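Local coordinates for protein Z5138 gene product (Escherichia coli, PDB 1XOU) that probably acts as a type III secretion chaperone for the filament protein EspA and the translocator EspB, at residues E43-D48 with E53-L58. The protein carries 1 engineered substitution. Numbering follows the deposited sequence.
Sequences EKAKTD and EKLNKL
K44 and K54 reach toward each other across the gap between helix 3-47 and helix 49-64, and their ammonium ends come together. K44 NZ lies 3.2 Å from K54 NZ. Both nitrogens are donors, so this is an approach of like charges and not a bond. The K44 tail gets there with CG anti to the backbone N (chi1 -164°) and a bend at chi3 that turns CE and NZ over to helix 49-64. K54 holds CG beside its own backbone N instead, and it too bends at chi3. The two tails cross at a slant, with K44 CE 3.8 Å from K54 NZ. At 2.80 Å resolution the exact spacing of the two amines carries little weight. D48 OD1 stands 6.0 Å from K54 NZ and may ease the local positive charge, though the two are not in contact.

Next to the lysine pair, A45 and L55 make the contact apolar. The methyl of A45 faces helix 49-64, and L55 CD1 meets its CB at 4.4 Å. L55 is buried and also packs on an apolar side chain of the other protein chain of the assembly. On the outer side, K46 NZ bridges to E43 OE2 at 2.9 Å, within helix 3-47.

D48 ends 43-48 as the N-cap of helix 49-64, its OD2 accepting from the backbone N of Q50. It lies between the helices, and helix 49-64 runs back roughly antiparallel to the end of helix 3-47. This is the tight turn of a helical hairpin, here at the far end of an elongated, almost wholly helical chain.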
loop_
_atom_site.group_PDB
_atom_site.type_symbol
_atom_site.label_atom_id
_atom_site.label_comp_id
_atom_site.label_asym_id
_atom_site.label_seq_id
_atom_site.Cartn_x
_atom_site.Cartn_y
_atom_site.Cartn_z
ATOM N N GLU B 43 -25.863 10.219 0.744
ATOM C CA GLU B 43 -27.005 10.917 0.179
ATOM C C GLU B 43 -28.143 9.952 -0.086
ATOM O O GLU B 43 -29.278 10.228 0.279
ATOM C CB GLU B 43 -26.609 11.614 -1.119
ATOM C CG GLU B 43 -25.552 12.681 -0.925
ATOM C CD GLU B 43 -25.979 13.741 0.077
ATOM O OE1 GLU B 43 -26.941 14.491 -0.209
ATOM O OE2 GLU B 43 -25.354 13.820 1.157
ATOM N N LYS B 44 -27.845 8.813 -0.703
ATOM C CA LYS B 44 -28.890 7.845 -1.003
ATOM C C LYS B 44 -29.448 7.222 0.273
ATOM O O LYS B 44 -30.600 6.797 0.308
ATOM C CB LYS B 44 -28.369 6.747 -1.949
ATOM C CG LYS B 44 -29.496 5.929 -2.617
ATOM C CD LYS B 44 -29.003 4.953 -3.700
ATOM C CE LYS B 44 -28.374 3.684 -3.109
ATOM N NZ LYS B 44 -27.883 2.691 -4.126
ATOM N N ALA B 45 -28.634 7.180 1.323
ATOM C CA ALA B 45 -29.054 6.610 2.600
ATOM C C ALA B 45 -30.122 7.483 3.250
ATOM O O ALA B 45 -30.951 6.989 4.012
ATOM C CB ALA B 45 -27.856 6.464 3.539
ATOM N N LYS B 46 -30.091 8.780 2.953
ATOM C CA LYS B 46 -31.067 9.720 3.495
ATOM C C LYS B 46 -32.468 9.136 3.350
ATOM O O LYS B 46 -33.188 8.957 4.330
ATOM C CB LYS B 46 -31.030 11.044 2.728
ATOM C CG LYS B 46 -29.838 11.949 2.997
ATOM C CD LYS B 46 -29.882 13.143 2.038
ATOM C CE LYS B 46 -29.248 14.413 2.610
ATOM N NZ LYS B 46 -27.769 14.348 2.753
ATOM N N THR B 47 -32.836 8.822 2.113
ATOM C CA THR B 47 -34.159 8.294 1.799
ATOM C C THR B 47 -34.262 6.763 1.727
ATOM O O THR B 47 -35.294 6.185 2.067
ATOM C CB THR B 47 -34.645 8.882 0.457
ATOM O OG1 THR B 47 -33.905 8.292 -0.621
ATOM C CG2 THR B 47 -34.409 10.389 0.423
ATOM N N ASP B 48 -33.190 6.113 1.292
ATOM C CA ASP B 48 -33.180 4.663 1.142
ATOM C C ASP B 48 -32.480 3.907 2.275
ATOM O O ASP B 48 -31.308 4.147 2.564
ATOM C CB ASP B 48 -32.536 4.316 -0.201
ATOM C CG ASP B 48 -32.490 2.833 -0.458
ATOM O OD1 ASP B 48 -32.193 2.447 -1.608
ATOM O OD2 ASP B 48 -32.745 2.051 0.484
ATOM N N GLU B 53 -28.144 0.588 5.400
ATOM C CA GLU B 53 -27.620 -0.671 5.905
ATOM C C GLU B 53 -26.241 -0.970 5.303
ATOM O O GLU B 53 -25.374 -1.542 5.968
ATOM C CB GLU B 53 -28.593 -1.798 5.581
ATOM C CG GLU B 53 -28.177 -3.155 6.123
ATOM C CD GLU B 53 -28.157 -3.207 7.651
ATOM O OE1 GLU B 53 -27.788 -4.275 8.205
ATOM O OE2 GLU B 53 -28.510 -2.183 8.289
ATOM N N LYS B 54 -26.045 -0.589 4.041
ATOM C CA LYS B 54 -24.769 -0.789 3.367
ATOM C C LYS B 54 -23.730 0.085 4.050
ATOM O O LYS B 54 -22.684 -0.393 4.481
ATOM C CB LYS B 54 -24.870 -0.411 1.876
ATOM C CG LYS B 54 -25.481 -1.507 0.989
ATOM C CD LYS B 54 -25.489 -1.143 -0.510
ATOM C CE LYS B 54 -26.446 0.020 -0.812
ATOM N NZ LYS B 54 -26.553 0.409 -2.269
ATOM N N LEU B 55 -24.034 1.370 4.156
ATOM C CA LEU B 55 -23.135 2.319 4.790
ATOM C C LEU B 55 -22.680 1.850 6.170
ATOM O O LEU B 55 -21.479 1.801 6.444
ATOM C CB LEU B 55 -23.817 3.682 4.925
ATOM C CG LEU B 55 -23.003 4.903 4.482
ATOM C CD1 LEU B 55 -23.719 6.178 4.919
ATOM C CD2 LEU B 55 -21.605 4.839 5.077
ATOM N N ASN B 56 -23.630 1.501 7.035
ATOM C CA ASN B 56 -23.301 1.055 8.388
ATOM C C ASN B 56 -22.412 -0.177 8.389
ATOM O O ASN B 56 -21.534 -0.321 9.241
ATOM C CB ASN B 56 -24.567 0.766 9.192
ATOM C CG ASN B 56 -25.517 1.944 9.233
ATOM O OD1 ASN B 56 -25.099 3.099 9.277
ATOM N ND2 ASN B 56 -26.812 1.651 9.230
ATOM N N LYS B 57 -22.654 -1.076 7.444
ATOM C CA LYS B 57 -21.836 -2.280 7.326
ATOM C C LYS B 57 -20.417 -1.839 6.962
ATOM O O LYS B 57 -19.438 -2.360 7.499
ATOM C CB LYS B 57 -22.407 -3.227 6.251
ATOM C CG LYS B 57 -23.501 -4.149 6.777
ATOM C CD LYS B 57 -22.973 -4.869 8.021
ATOM C CE LYS B 57 -24.085 -5.429 8.913
ATOM N NZ LYS B 57 -23.556 -5.781 10.283
ATOM N N LEU B 58 -20.324 -0.868 6.056
ATOM C CA LEU B 58 -19.039 -0.326 5.624
ATOM C C LEU B 58 -18.322 0.321 6.796
ATOM O O LEU B 58 -17.142 0.059 7.048
ATOM C CB LEU B 58 -19.242 0.725 4.541
ATOM C CG LEU B 58 -18.866 0.301 3.122
ATOM C CD1 LEU B 58 -19.138 1.456 2.172
ATOM C CD2 LEU B 58 -17.403 -0.095 3.076
#